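Side-chain contacts in putative oxygenase (Streptomyces viridochromogenes Tue57, PDB 4XAA), which probably acts as an iron- and 2-oxoglutarate-dependent oxygenase of the phytanoyl-CoA dioxygenase family, with nickel bound at its metal site in this crystal: residues L6-A11 against A97-G102; Y70-H73 against K77-W80. All coordinates share one frame; numbering follows the deposited sequence.

Two contacts are described, and one lies inside the other along the chain. The N-terminal helix 8-18 opens contact 1. The chain then runs through helix 29-47 and strand 56-59 to strand 68-72. There contact 2 closes a short loop, from residues 70-73 to residues 77-80. Helix 90-100 follows, and its last turn returns to helix 8-18 and closes contact 1. Contact 2 is therefore nested within the large loop of contact 1. Contact 1 joins two helices. Contact 2 joins an inner strand of the main antiparallel sheet to the loop after it. Their centres are 28 Å apart, on opposite sides of the chain's centre.

Contact 1. Residues L6-A11 against A97-G102; sequences LDRAAA and AAFVDG
Phe99 reaches out from the last turn of helix 90-100 and meets Arg8 and Ala11 in the first turn of helix 8-18. The far end of its ring does the touching. Arg8 CD lies 3.6 Å from Phe99 CE1, so the aliphatic part of the arginine makes the closest approach. The guanidinium plane is turned 49° from the ring plane, and the two groups are not stacked. Arg8 extends from its backbone with chi1 at 177°, then folds at chi2 and chi3, which helps bring CD and NE to the ring. Ala11 meets the neighbouring part of the ring. Ala11 CB is 4.0 Å from Phe99 CZ, and Ala11 O is 3.6 Å from Phe99 CE2.

The start of helix 8-18 and the end of helix 90-100 are both capped. Asp7 is the N-cap of helix 8-18, and Asp7 OD1 accepts from Ala10 N at 3.2 Å. The bond is nearly straight (169°) but arrives from above the carboxylate plane. Helix 90-100 ends in a Schellman motif, with Asp101 at positive phi. Phe99 O also accepts a hydrogen bond from Arg134.

Phe99 and Ala11 meet through one apolar carbon pair and the backbone oxygen of Ala11, while Arg8 lays its methylene beside the buried ring and remains exposed. The contact thus joins the start of helix 8-18 to the end of helix 90-100 by van der Waals packing, with no hydrogen bond across it.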
loop_
_atom_site.group_PDB
_atom_site.type_symbol
_atom_site.label_atom_id
_atom_site.label_comp_id
_atom_site.label_asym_id
_atom_site.label_seq_id
_atom_site.Cartn_x
_atom_site.Cartn_y
_atom_site.Cartn_z
ATOM N N LEU A 6 -11.269 1.615 -17.972
ATOM C CA LEU A 6 -11.731 1.955 -16.631
ATOM C C LEU A 6 -13.029 1.200 -16.396
ATOM O O LEU A 6 -14.017 1.408 -17.103
ATOM C CB LEU A 6 -11.946 3.457 -16.476
ATOM C CG LEU A 6 -10.657 4.218 -16.169
ATOM C CD1 LEU A 6 -10.789 5.671 -16.528
ATOM C CD2 LEU A 6 -10.321 4.086 -14.707
ATOM N N ASP A 7 -13.009 0.297 -15.425
ATOM C CA ASP A 7 -14.107 -0.634 -15.235
ATOM C C ASP A 7 -14.199 -0.986 -13.755
ATOM O O ASP A 7 -13.739 -2.035 -13.326
ATOM C CB ASP A 7 -13.901 -1.885 -16.099
ATOM C CG ASP A 7 -15.118 -2.808 -16.115
ATOM O OD1 ASP A 7 -16.048 -2.603 -15.309
ATOM O OD2 ASP A 7 -15.129 -3.771 -16.920
ATOM N N ARG A 8 -14.788 -0.082 -12.986
ATOM C CA ARG A 8 -14.954 -0.241 -11.550
ATOM C C ARG A 8 -15.567 -1.581 -11.172
ATOM O O ARG A 8 -15.068 -2.264 -10.286
ATOM C CB ARG A 8 -15.812 0.895 -11.009
ATOM C CG ARG A 8 -16.132 0.812 -9.545
ATOM C CD ARG A 8 -14.889 0.851 -8.669
ATOM N NE ARG A 8 -13.913 1.887 -9.017
ATOM C CZ ARG A 8 -13.987 3.158 -8.633
ATOM N NH1 ARG A 8 -15.021 3.566 -7.918
ATOM N NH2 ARG A 8 -13.030 4.022 -8.975
ATOM N N ALA A 9 -16.642 -1.965 -11.844
ATOM C CA ALA A 9 -17.325 -3.200 -11.496
ATOM C C ALA A 9 -16.413 -4.428 -11.668
ATOM O O ALA A 9 -16.351 -5.284 -10.783
ATOM C CB ALA A 9 -18.589 -3.351 -12.324
ATOM N N ALA A 10 -15.716 -4.509 -12.802
ATOM C CA ALA A 10 -14.747 -5.576 -13.038
ATOM C C ALA A 10 -13.591 -5.536 -12.039
ATOM O O ALA A 10 -13.037 -6.579 -11.677
ATOM C CB ALA A 10 -14.206 -5.497 -14.437
ATOM N N ALA A 11 -13.223 -4.335 -11.610
ATOM C CA ALA A 11 -12.158 -4.169 -10.647
ATOM C C ALA A 11 -12.596 -4.705 -9.281
ATOM O O ALA A 11 -11.815 -5.362 -8.575
ATOM C CB ALA A 11 -11.750 -2.730 -10.562
ATOM N N ALA A 97 -15.382 0.885 1.013
ATOM C CA ALA A 97 -16.704 0.332 1.301
ATOM C C ALA A 97 -17.329 -0.349 0.069
ATOM O O ALA A 97 -17.911 -1.431 0.179
ATOM C CB ALA A 97 -17.617 1.415 1.820
ATOM N N ALA A 98 -17.211 0.274 -1.101
ATOM C CA ALA A 98 -17.690 -0.350 -2.330
ATOM C C ALA A 98 -16.989 -1.695 -2.586
ATOM O O ALA A 98 -17.636 -2.724 -2.768
ATOM C CB ALA A 98 -17.490 0.583 -3.512
ATOM N N PHE A 99 -15.666 -1.688 -2.590
ATOM C CA PHE A 99 -14.913 -2.902 -2.892
ATOM C C PHE A 99 -15.224 -4.021 -1.921
ATOM O O PHE A 99 -15.383 -5.164 -2.313
ATOM C CB PHE A 99 -13.417 -2.607 -2.904
ATOM C CG PHE A 99 -12.922 -2.173 -4.241
ATOM C CD1 PHE A 99 -13.283 -0.934 -4.751
ATOM C CD2 PHE A 99 -12.151 -3.026 -5.024
ATOM C CE1 PHE A 99 -12.856 -0.535 -6.005
ATOM C CE2 PHE A 99 -11.714 -2.635 -6.270
ATOM C CZ PHE A 99 -12.062 -1.386 -6.763
ATOM N N VAL A 100 -15.361 -3.672 -0.658
ATOM C CA VAL A 100 -15.573 -4.664 0.388
ATOM C C VAL A 100 -17.078 -4.883 0.626
ATOM O O VAL A 100 -17.480 -5.768 1.389
ATOM C CB VAL A 100 -14.805 -4.231 1.679
ATOM C CG1 VAL A 100 -15.729 -3.767 2.793
ATOM C CG2 VAL A 100 -13.880 -5.322 2.117
ATOM N N ASP A 101 -17.891 -4.085 -0.068
ATOM C CA ASP A 101 -19.351 -4.183 -0.038
ATOM C C ASP A 101 -20.020 -3.998 1.343
ATOM O O ASP A 101 -20.935 -4.739 1.698
ATOM C CB ASP A 101 -19.792 -5.523 -0.618
ATOM C CG ASP A 101 -21.236 -5.494 -1.083
ATOM O OD1 ASP A 101 -21.780 -4.381 -1.219
ATOM O OD2 ASP A 101 -21.828 -6.566 -1.307
ATOM N N GLY A 102 -19.589 -3.003 2.111
ATOM C CA GLY A 102 -20.258 -2.674 3.361
ATOM C C GLY A 102 -19.545 -1.501 3.981
ATOM O O GLY A 102 -18.560 -1.031 3.434
#

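Contact 2. Residues Y70-H73 against K77-W80; sequences YRVH and KQDW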
loop_
_atom_site.group_PDB
_atom_site.type_symbol
_atom_site.label_atom_id
_atom_site.label_comp_id
_atom_site.label_asym_id
_atom_site.label_seq_id
_atom_site.Cartn_x
_atom_site.Cartn_y
_atom_site.Cartn_z
ATOM N N TYR A 70 12.094 3.174 4.891
ATOM C CA TYR A 70 11.139 2.412 4.096
ATOM C C TYR A 70 9.703 2.551 4.599
ATOM O O TYR A 70 8.771 2.122 3.931
ATOM C CB TYR A 70 11.536 0.930 4.026
ATOM C CG TYR A 70 11.577 0.192 5.345
ATOM C CD1 TYR A 70 10.443 -0.426 5.858
ATOM C CD2 TYR A 70 12.762 0.087 6.066
ATOM C CE1 TYR A 70 10.485 -1.110 7.065
ATOM C CE2 TYR A 70 12.813 -0.587 7.262
ATOM C CZ TYR A 70 11.672 -1.185 7.765
ATOM O OH TYR A 70 11.730 -1.872 8.964
ATOM N N ARG A 71 9.511 3.172 5.757
ATOM C CA ARG A 71 8.153 3.422 6.223
ATOM C C ARG A 71 8.044 4.591 7.185
ATOM O O ARG A 71 8.923 4.837 7.998
ATOM C CB ARG A 71 7.573 2.171 6.880
ATOM C CG ARG A 71 6.096 2.251 7.191
ATOM C CD ARG A 71 5.703 1.043 7.956
ATOM N NE ARG A 71 4.269 0.855 8.153
ATOM C CZ ARG A 71 3.529 -0.001 7.452
ATOM N NH1 ARG A 71 4.065 -0.738 6.487
ATOM N NH2 ARG A 71 2.245 -0.129 7.721
ATOM N N VAL A 72 6.959 5.333 7.043
ATOM C CA VAL A 72 6.523 6.245 8.068
ATOM C C VAL A 72 5.221 5.694 8.639
ATOM O O VAL A 72 4.211 5.625 7.957
ATOM C CB VAL A 72 6.330 7.652 7.546
ATOM C CG1 VAL A 72 6.011 8.578 8.704
ATOM C CG2 VAL A 72 7.585 8.117 6.840
ATOM N N HIS A 73 5.282 5.266 9.896
ATOM C CA HIS A 73 4.178 4.590 10.557
ATOM C C HIS A 73 3.305 5.638 11.190
ATOM O O HIS A 73 3.735 6.778 11.345
ATOM C CB HIS A 73 4.711 3.618 11.604
ATOM C CG HIS A 73 3.775 2.504 11.943
ATOM N ND1 HIS A 73 3.341 1.584 11.011
ATOM C CD2 HIS A 73 3.216 2.140 13.123
ATOM C CE1 HIS A 73 2.548 0.705 11.598
ATOM N NE2 HIS A 73 2.459 1.019 12.881
ATOM N N LYS A 77 -0.819 10.686 12.271
ATOM C CA LYS A 77 -0.393 11.375 13.490
ATOM C C LYS A 77 0.770 12.302 13.216
ATOM O O LYS A 77 1.202 13.030 14.100
ATOM C CB LYS A 77 0.020 10.373 14.579
ATOM C CG LYS A 77 -1.025 10.099 15.607
ATOM C CD LYS A 77 -2.028 9.111 15.130
ATOM C CE LYS A 77 -2.920 8.680 16.290
ATOM N NZ LYS A 77 -4.275 8.284 15.791
ATOM N N GLN A 78 1.300 12.255 12.002
ATOM C CA GLN A 78 2.556 12.928 11.742
ATOM C C GLN A 78 2.297 14.394 11.485
ATOM O O GLN A 78 1.177 14.799 11.202
ATOM C CB GLN A 78 3.290 12.280 10.567
ATOM C CG GLN A 78 3.588 10.796 10.757
ATOM C CD GLN A 78 4.472 10.498 11.976
ATOM O OE1 GLN A 78 5.426 11.218 12.259
ATOM N NE2 GLN A 78 4.144 9.432 12.699
ATOM N N ASP A 79 3.333 15.202 11.621
ATOM C CA ASP A 79 3.171 16.625 11.413
ATOM C C ASP A 79 3.316 16.967 9.938
ATOM O O ASP A 79 4.424 17.239 9.468
ATOM C CB ASP A 79 4.186 17.418 12.236
ATOM C CG ASP A 79 4.129 18.902 11.938
ATOM O OD1 ASP A 79 3.078 19.368 11.425
ATOM O OD2 ASP A 79 5.125 19.603 12.205
ATOM N N TRP A 80 2.205 16.955 9.207
ATOM C CA TRP A 80 2.241 17.400 7.822
ATOM C C TRP A 80 0.907 17.945 7.364
ATOM O O TRP A 80 0.516 17.776 6.214
ATOM C CB TRP A 80 2.712 16.271 6.898
ATOM C CG TRP A 80 1.899 15.016 6.863
ATOM C CD1 TRP A 80 1.659 14.155 7.893
ATOM C CD2 TRP A 80 1.288 14.435 5.704
ATOM N NE1 TRP A 80 0.897 13.097 7.461
ATOM C CE2 TRP A 80 0.667 13.235 6.116
ATOM C CE3 TRP A 80 1.189 14.823 4.361
ATOM C CZ2 TRP A 80 -0.046 12.415 5.231
ATOM C CZ3 TRP A 80 0.472 14.011 3.480
ATOM C CH2 TRP A 80 -0.133 12.818 3.923
#
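Strand 68-72 ends beside the irregular segment 77-80, and the closest CA atoms, those of His73 and Gln78, are 8.6 Å apart. Gln78 reaches across that gap to the Val72 side chain and the His73 carbonyl. Gln78 CG lies 3.9 Å from Val72 CG1, an aliphatic contact between chains that run at a slant to each other. With chi1 at -174°, Val72 turns CG1 away from its own backbone N, and this branch meets the glutamine. The Gln78 chain bends at chi2 (-60°), and its amide comes to the backbone carbonyl of His73. Gln78 NE2 is 3.0 Å from His73 O. The hydrogen bonds of NE2 go to Asp55 OD2 and Asn74 O.

The His73 ring is held by Arg71 of its own segment. Arg71 NE donates to His73 ND1 at 3.1 Å, with an N-H...acceptor angle of 146°. The donor lies near the imidazole plane, at the ring edge, but the bond is tilted from the guanidinium plane of Arg71. Trp57 of the neighbouring strand stacks on His73 and makes a cation-pi contact with Arg71. Tyr70 and Arg71 together lie opposite Trp57, a classic beta bulge. The His73 side chain is about 11 Å from the nickel held by His125, Asp127 and His196. On the loop side, Trp80 NE1 bonds to Leu75 O, and its ring packs on helix 29-47.

The chemistry is mixed. Val72 supports the aliphatic part of Gln78, while the amide nitrogen fastens segment 77-80 to Asn74 within the same turn of chain and to Asp55 just before strand 56-59.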